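PDB 1BT4: phosphoserine aminotransferase from Bacillus circulans, which uses pyridoxal 5'-phosphate to transfer amino groups between glutamate and phosphorylated keto acids, making phosphoserine and phosphohydroxythreonine in serine and pyridoxine biosynthesis. Local coordinates for residues A[170-175]-A[189-194]; A[93-98]-A[137-142]; A[15-20]-A[251-256]. All coordinates share one frame; numbering follows the deposited sequence.

Contact 1 of 3, residues A[170-175]-A[189-194]. With PLP (pyridoxal-5'-phosphate), chain B.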
# COMPACT_ATOMS: atom_id res chain seq x y z
N ILE A 170 -16.04 4.64 17.02
CA ILE A 170 -15.11 4.24 15.96
C ILE A 170 -15.66 2.97 15.30
O ILE A 170 -16.06 2.03 15.99
CB ILE A 170 -13.70 3.99 16.54
CG1 ILE A 170 -13.16 5.27 17.19
CG2 ILE A 170 -12.76 3.52 15.44
CD1 ILE A 170 -11.78 5.16 17.79
N GLY A 171 -15.68 2.94 13.97
CA GLY A 171 -16.23 1.78 13.30
C GLY A 171 -15.47 1.24 12.11
O GLY A 171 -15.05 1.98 11.21
N ASP A 172 -15.27 -0.07 12.12
CA ASP A 172 -14.59 -0.77 11.04
C ASP A 172 -15.66 -1.02 9.97
O ASP A 172 -16.58 -1.83 10.17
CB ASP A 172 -14.02 -2.10 11.55
CG ASP A 172 -13.26 -2.86 10.49
OD1 ASP A 172 -13.31 -2.50 9.29
OD2 ASP A 172 -12.59 -3.84 10.88
N MET A 173 -15.56 -0.29 8.86
CA MET A 173 -16.53 -0.42 7.78
C MET A 173 -15.91 -0.99 6.52
O MET A 173 -16.40 -0.74 5.41
CB MET A 173 -17.19 0.93 7.46
CG MET A 173 -18.12 1.43 8.55
SD MET A 173 -18.90 2.99 8.10
CE MET A 173 -20.12 3.18 9.43
N SER A 174 -14.85 -1.77 6.68
CA SER A 174 -14.15 -2.37 5.55
C SER A 174 -15.09 -3.01 4.52
O SER A 174 -15.01 -2.68 3.34
CB SER A 174 -13.14 -3.41 6.01
OG SER A 174 -12.12 -2.83 6.80
N SER A 175 -16.02 -3.84 4.99
CA SER A 175 -16.92 -4.52 4.08
C SER A 175 -18.27 -3.90 3.73
O SER A 175 -19.01 -4.47 2.93
CB SER A 175 -17.07 -6.00 4.47
OG SER A 175 -17.67 -6.14 5.75
N LEU A 189 -14.31 8.39 14.20
CA LEU A 189 -13.41 7.81 13.21
C LEU A 189 -14.03 6.58 12.57
O LEU A 189 -14.48 5.65 13.26
CB LEU A 189 -12.07 7.47 13.86
CG LEU A 189 -10.88 7.15 12.95
CD1 LEU A 189 -9.60 7.37 13.70
CD2 LEU A 189 -10.94 5.75 12.40
N VAL A 190 -14.04 6.58 11.24
CA VAL A 190 -14.55 5.49 10.43
C VAL A 190 -13.40 5.02 9.53
O VAL A 190 -12.65 5.83 9.01
CB VAL A 190 -15.75 5.99 9.57
CG1 VAL A 190 -15.90 5.14 8.30
CG2 VAL A 190 -17.02 5.94 10.38
N TYR A 191 -13.22 3.71 9.37
CA TYR A 191 -12.14 3.23 8.51
C TYR A 191 -12.52 2.04 7.65
O TYR A 191 -13.47 1.32 7.97
CB TYR A 191 -10.86 2.94 9.32
CG TYR A 191 -10.96 1.80 10.31
CD1 TYR A 191 -11.65 1.95 11.52
CD2 TYR A 191 -10.30 0.60 10.08
CE1 TYR A 191 -11.67 0.94 12.47
CE2 TYR A 191 -10.31 -0.42 11.03
CZ TYR A 191 -10.99 -0.24 12.21
OH TYR A 191 -10.98 -1.24 13.15
N ALA A 192 -11.79 1.85 6.56
CA ALA A 192 -12.07 0.76 5.63
C ALA A 192 -10.95 0.42 4.64
O ALA A 192 -10.41 1.31 3.98
CB ALA A 192 -13.33 1.08 4.83
N GLY A 193 -10.59 -0.86 4.57
CA GLY A 193 -9.61 -1.29 3.60
C GLY A 193 -10.40 -1.10 2.30
O GLY A 193 -11.58 -1.44 2.25
N ALA A 194 -9.78 -0.52 1.28
CA ALA A 194 -10.46 -0.26 0.01
C ALA A 194 -10.82 -1.48 -0.83
O ALA A 194 -11.82 -1.46 -1.54
CB ALA A 194 -9.65 0.73 -0.82
N1 PLP B . -11.94 -5.74 9.15
C2 PLP B . -13.02 -6.02 8.37
C2A PLP B . -14.39 -5.81 8.93
C3 PLP B . -12.78 -6.48 7.07
O3 PLP B . -13.81 -6.80 6.28
C4 PLP B . -11.46 -6.65 6.61
C4A PLP B . -11.25 -7.03 5.16
C5 PLP B . -10.37 -6.36 7.48
C6 PLP B . -10.65 -5.90 8.74
C5A PLP B . -8.89 -6.59 7.13
O4P PLP B . -8.51 -5.79 6.01
P PLP B . -6.98 -5.94 5.51
O1P PLP B . -6.76 -4.85 4.48
O2P PLP B . -6.80 -7.37 5.10
O3P PLP B . -6.09 -5.65 6.76
O HOH W 1 -14.15 -1.60 1.21

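Contact 2 of 3, residues A[93-98]-A[137-142]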
# COMPACT_ATOMS: atom_id res chain seq x y z
N THR A 93 -9.92 3.27 29.05
CA THR A 93 -10.16 1.90 28.59
C THR A 93 -10.74 1.87 27.17
O THR A 93 -11.62 2.66 26.83
CB THR A 93 -11.15 1.19 29.59
OG1 THR A 93 -11.45 -0.13 29.12
CG2 THR A 93 -12.44 1.97 29.72
N ALA A 94 -10.22 0.98 26.33
CA ALA A 94 -10.70 0.86 24.96
C ALA A 94 -11.93 -0.07 24.97
O ALA A 94 -11.81 -1.26 25.26
CB ALA A 94 -9.61 0.30 24.06
N ASN A 95 -13.11 0.50 24.71
CA ASN A 95 -14.34 -0.28 24.71
C ASN A 95 -14.65 -0.85 23.33
O ASN A 95 -14.68 -0.13 22.33
CB ASN A 95 -15.52 0.53 25.23
CG ASN A 95 -15.52 0.66 26.76
OD1 ASN A 95 -16.50 0.31 27.42
ND2 ASN A 95 -14.43 1.19 27.31
N TYR A 96 -14.90 -2.15 23.30
CA TYR A 96 -15.19 -2.87 22.07
C TYR A 96 -16.53 -3.59 22.09
O TYR A 96 -17.00 -4.02 23.15
CB TYR A 96 -14.07 -3.88 21.78
CG TYR A 96 -12.80 -3.19 21.26
CD1 TYR A 96 -11.90 -2.61 22.16
CD2 TYR A 96 -12.55 -3.14 19.88
CE1 TYR A 96 -10.76 -1.95 21.67
CE2 TYR A 96 -11.42 -2.48 19.40
CZ TYR A 96 -10.52 -1.88 20.30
OH TYR A 96 -9.43 -1.22 19.83
N VAL A 97 -17.18 -3.65 20.93
CA VAL A 97 -18.45 -4.37 20.77
C VAL A 97 -18.02 -5.65 20.04
O VAL A 97 -17.43 -5.58 18.96
CB VAL A 97 -19.47 -3.58 19.91
CG1 VAL A 97 -20.78 -4.35 19.80
CG2 VAL A 97 -19.72 -2.21 20.50
N MET A 98 -18.23 -6.80 20.67
CA MET A 98 -17.84 -8.09 20.09
C MET A 98 -19.00 -8.73 19.32
O MET A 98 -20.00 -9.15 19.91
CB MET A 98 -17.31 -9.03 21.18
CG MET A 98 -16.16 -8.44 21.98
SD MET A 98 -14.59 -8.22 21.07
CE MET A 98 -14.75 -6.65 20.44
N GLN A 137 -22.93 -1.48 27.08
CA GLN A 137 -22.52 -0.87 28.34
C GLN A 137 -21.19 -0.13 28.21
O GLN A 137 -20.14 -0.75 28.07
CB GLN A 137 -22.39 -1.97 29.41
CG GLN A 137 -21.75 -1.52 30.71
CD GLN A 137 -21.32 -2.70 31.56
OE1 GLN A 137 -22.10 -3.22 32.36
NE2 GLN A 137 -20.08 -3.14 31.36
N LEU A 138 -21.25 1.20 28.28
CA LEU A 138 -20.05 2.02 28.15
C LEU A 138 -19.52 2.45 29.52
O LEU A 138 -20.29 2.65 30.46
CB LEU A 138 -20.36 3.26 27.31
CG LEU A 138 -19.34 3.62 26.22
CD1 LEU A 138 -19.43 2.59 25.14
CD2 LEU A 138 -19.62 5.00 25.65
N GLN A 139 -18.20 2.57 29.62
CA GLN A 139 -17.57 2.99 30.87
C GLN A 139 -17.37 4.50 30.95
O GLN A 139 -17.34 5.20 29.93
CB GLN A 139 -16.24 2.26 31.09
CG GLN A 139 -16.39 0.77 31.28
CD GLN A 139 -15.25 0.16 32.07
OE1 GLN A 139 -14.33 -0.42 31.50
NE2 GLN A 139 -15.30 0.30 33.39
N ASP A 140 -17.23 5.00 32.17
CA ASP A 140 -17.05 6.42 32.43
C ASP A 140 -15.68 6.92 31.94
O ASP A 140 -15.53 8.08 31.56
CB ASP A 140 -17.22 6.69 33.93
CG ASP A 140 -17.23 8.18 34.27
OD1 ASP A 140 -18.05 8.93 33.68
OD2 ASP A 140 -16.45 8.59 35.15
N ASN A 141 -14.69 6.03 31.97
CA ASN A 141 -13.33 6.36 31.53
C ASN A 141 -12.98 5.80 30.14
O ASN A 141 -11.80 5.61 29.82
CB ASN A 141 -12.33 5.86 32.57
CG ASN A 141 -12.58 4.41 32.97
OD1 ASN A 141 -13.36 3.70 32.33
ND2 ASN A 141 -11.91 3.97 34.03
N ALA A 142 -14.01 5.54 29.33
CA ALA A 142 -13.84 5.00 27.98
C ALA A 142 -13.17 5.98 27.04
O ALA A 142 -13.56 7.15 26.99
CB ALA A 142 -15.19 4.57 27.42

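Contact 3 of 3, residues A[15-20]-A[251-256]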
# COMPACT_ATOMS: atom_id res chain seq x y z
N PRO A 15 -16.34 -2.44 -10.86
CA PRO A 15 -17.24 -2.19 -12.00
C PRO A 15 -16.49 -2.37 -13.33
O PRO A 15 -15.34 -1.93 -13.47
CB PRO A 15 -17.66 -0.74 -11.78
CG PRO A 15 -17.57 -0.58 -10.28
CD PRO A 15 -16.29 -1.28 -9.96
N LEU A 16 -17.12 -3.04 -14.29
CA LEU A 16 -16.50 -3.29 -15.59
C LEU A 16 -16.13 -1.98 -16.29
O LEU A 16 -15.04 -1.86 -16.86
CB LEU A 16 -17.42 -4.15 -16.47
CG LEU A 16 -16.99 -4.55 -17.89
CD1 LEU A 16 -15.63 -5.24 -17.90
CD2 LEU A 16 -18.05 -5.46 -18.49
N GLU A 17 -17.02 -0.98 -16.20
CA GLU A 17 -16.74 0.31 -16.84
C GLU A 17 -15.57 1.07 -16.22
O GLU A 17 -14.85 1.78 -16.93
CB GLU A 17 -17.99 1.18 -16.96
CG GLU A 17 -18.74 1.44 -15.67
CD GLU A 17 -19.93 2.39 -15.88
OE1 GLU A 17 -19.72 3.49 -16.44
OE2 GLU A 17 -21.07 2.05 -15.48
N VAL A 18 -15.35 0.90 -14.91
CA VAL A 18 -14.23 1.58 -14.26
C VAL A 18 -12.92 0.89 -14.64
O VAL A 18 -11.88 1.55 -14.75
CB VAL A 18 -14.38 1.69 -12.72
CG1 VAL A 18 -15.79 2.09 -12.34
CG2 VAL A 18 -13.96 0.42 -12.03
N LEU A 19 -12.97 -0.42 -14.88
CA LEU A 19 -11.79 -1.19 -15.29
C LEU A 19 -11.39 -0.80 -16.72
O LEU A 19 -10.21 -0.68 -17.03
CB LEU A 19 -12.03 -2.70 -15.21
CG LEU A 19 -11.96 -3.45 -13.87
CD1 LEU A 19 -12.51 -4.86 -14.03
CD2 LEU A 19 -10.54 -3.50 -13.35
N GLU A 20 -12.40 -0.61 -17.57
CA GLU A 20 -12.20 -0.21 -18.96
C GLU A 20 -11.67 1.23 -19.09
O GLU A 20 -10.75 1.48 -19.87
CB GLU A 20 -13.48 -0.39 -19.77
CG GLU A 20 -13.94 -1.84 -19.81
CD GLU A 20 -15.08 -2.07 -20.78
OE1 GLU A 20 -16.20 -1.59 -20.51
OE2 GLU A 20 -14.84 -2.73 -21.82
N LEU A 251 -15.66 5.99 -7.15
CA LEU A 251 -16.53 7.02 -6.57
C LEU A 251 -17.39 7.68 -7.65
O LEU A 251 -18.58 7.92 -7.44
CB LEU A 251 -15.69 8.06 -5.83
CG LEU A 251 -14.91 7.50 -4.62
CD1 LEU A 251 -14.03 8.59 -4.00
CD2 LEU A 251 -15.90 6.91 -3.59
N LYS A 252 -16.79 7.95 -8.81
CA LYS A 252 -17.50 8.54 -9.94
C LYS A 252 -18.63 7.59 -10.32
O LYS A 252 -19.77 8.00 -10.53
CB LYS A 252 -16.58 8.71 -11.15
CG LYS A 252 -15.43 9.67 -10.94
CD LYS A 252 -14.63 9.76 -12.23
CE LYS A 252 -13.38 10.57 -12.04
NZ LYS A 252 -12.64 10.70 -13.32
N TRP A 253 -18.29 6.31 -10.38
CA TRP A 253 -19.24 5.26 -10.71
C TRP A 253 -20.40 5.20 -9.72
O TRP A 253 -21.55 5.14 -10.15
CB TRP A 253 -18.51 3.92 -10.78
CG TRP A 253 -19.41 2.75 -11.03
CD1 TRP A 253 -19.81 2.26 -12.25
CD2 TRP A 253 -20.01 1.91 -10.05
NE1 TRP A 253 -20.63 1.17 -12.08
CE2 TRP A 253 -20.77 0.93 -10.74
CE3 TRP A 253 -19.99 1.88 -8.65
CZ2 TRP A 253 -21.51 -0.06 -10.06
CZ3 TRP A 253 -20.72 0.90 -7.98
CH2 TRP A 253 -21.47 -0.06 -8.69
N ILE A 254 -20.12 5.23 -8.41
CA ILE A 254 -21.19 5.18 -7.39
C ILE A 254 -22.18 6.32 -7.60
O ILE A 254 -23.38 6.17 -7.37
CB ILE A 254 -20.65 5.27 -5.93
CG1 ILE A 254 -19.68 4.12 -5.63
CG2 ILE A 254 -21.82 5.23 -4.93
CD1 ILE A 254 -19.09 4.14 -4.23
N GLU A 255 -21.65 7.46 -8.05
CA GLU A 255 -22.47 8.63 -8.31
C GLU A 255 -23.39 8.35 -9.52
O GLU A 255 -24.57 8.70 -9.50
CB GLU A 255 -21.58 9.84 -8.56
CG GLU A 255 -22.24 11.16 -8.21
CD GLU A 255 -21.32 12.33 -8.45
OE1 GLU A 255 -20.45 12.61 -7.59
OE2 GLU A 255 -21.48 12.97 -9.52
N GLU A 256 -22.84 7.68 -10.54
CA GLU A 256 -23.60 7.32 -11.73
C GLU A 256 -24.72 6.34 -11.39
O GLU A 256 -25.71 6.24 -12.12
CB GLU A 256 -22.68 6.66 -12.76
CG GLU A 256 -21.47 7.48 -13.10
CD GLU A 256 -20.57 6.81 -14.13
OE1 GLU A 256 -20.56 5.56 -14.23
OE2 GLU A 256 -19.85 7.56 -14.82

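Contact 1 of 3, residues A[170-175]-A[189-194]
Asp172, whose CA rests over the Tyr191 ring, has its OD1 gripped twice by Ser174: the hydroxyl OG donates at 2.8 Å to the syn side of OD1, and the backbone N of Ser174 meets OD1 at 3.1 Å, closing an Asx turn. That double grip fixes the rotation of the carboxylate and leaves OD2 2.7 Å from the pyridine nitrogen N1 of PLP. Ser174 OG also takes a weak bond from Gly193 N across the contact. Asp172 CA makes a CH-pi contact 3.9 Å from the centroid of Tyr191; CG of this tyrosine stands between its own backbone N and carbonyl carbon (chi1 66°), which leans the ring over Gly171 and Asp172 of the adjacent strand, and its OH is bonded to His146. Ile170 CG2 reaches the ring edge near CE1. Just past the strand end, Met173 SD packs on Val190 CG1, 3.7 Å away, on the face of the sheet away from Tyr191. Parallel backbone bonds, among them Met173 N to Tyr191 O at 2.8 Å, zip the strands together, and beyond them a water links Ser174 O with Gly193 O. Strand ends delivering an aspartate to the pyridine nitrogen are a hallmark of fold type I PLP enzymes.

Contact 2 of 3, residues A[93-98]-A[137-142]
A single parallel bridge pairs Thr93, at the start of strand 93-98, with Ala142, their CA atoms 4.8 Å apart; Thr93 N donates to Asn141 O at 3.1 Å, from above the carbonyl plane, and Ala142 CA makes a CA-H...O contact with Thr93 O. The type I turn from Gln139 to Ala142 delivers the chain into this bridge. Thr93 OG1 lies opposite its own backbone N (chi1 177°), which turns the methyl CG2 toward this turn. There CG2 meets Asn141 OD1 at 3.3 Å, and the Gln139 side chain, crossing the threonine at about a right angle, brings OE1 to 3.5 Å from the same methyl. Asn95 lays its amide beside Ala142, with ND2 3.5 Å from the alanine CB. That nitrogen donates to Thr93 O within its own strand, 3.2 Å away and from well above the carbonyl plane, while Asn95 OD1 is taken by His117 on strand 116-121. A leucine here would probably cost Thr93 O its side-chain donor and leave His117 ND1 without its partner. The chemistry is uneven: two amide oxygens meet one methyl, and Asn141 OD1 is buried without a polar partner, so across this contact the one backbone bond supplies the hydrogen bonding and the side chains mostly add packing.

Contact 3 of 3, residues A[15-20]-A[251-256]
Pro15 sits over the face of the Trp253 indole, with Pro15 CG 3.5 Å from Trp253 CD2 and CB 3.6 Å from the centroid of the five-membered ring, a CH-pi contact almost straight along the ring normal. Val18 adds its CG1 methyl, 3.6 Å from Trp253 CB, filling in beside the root of the indole. Glu17 comes instead to the ring edge: its carboxylate stands nearly upright to the indole, the planes 83° apart, with Glu17 OE2 3.5 Å from Trp253 CD1. With CG of the tryptophan anti to the backbone N (chi1 176°), the ring points toward helix 16-24, where these three residues meet it. Next to it, OE1 of Glu17 and OE1 of Glu256 approach to 3.1 Å as the two side chains slide past each other in opposite directions. This is a meeting of two acceptors; Arg21 forms salt bridges to both carboxylates and probably offsets their repulsion. The short helical segments run at 141° to each other, their axes 10.3 Å apart, with Pro15 as N-cap of its helix. Ala340 also touches Pro15, helix 44-60 packs on Leu251 and Lys252, and the second subunit meets Leu16 and Leu19.

Contacts 1 and 2 belong to one sheet, their centres 19 Å apart: contact 1 joins inner strands near the centre of the chain, whereas contact 2 lies about 23 Å out from that centre, where a partly exposed turn leads into strand 142-148. Contact 3 joins two helices away from that sheet, its centre about 39 Å from that of contact 2 and across the chain's centre; its pair of segments encloses the other two along the sequence. Chemistry follows place. Buried contact 1 combines strand hydrogen bonds with polar groups trained on the cofactor, contact 2 has one backbone bond amid amides, and contact 3 relies on an aromatic core edged by carboxylates, on a helix that also touches the second subunit.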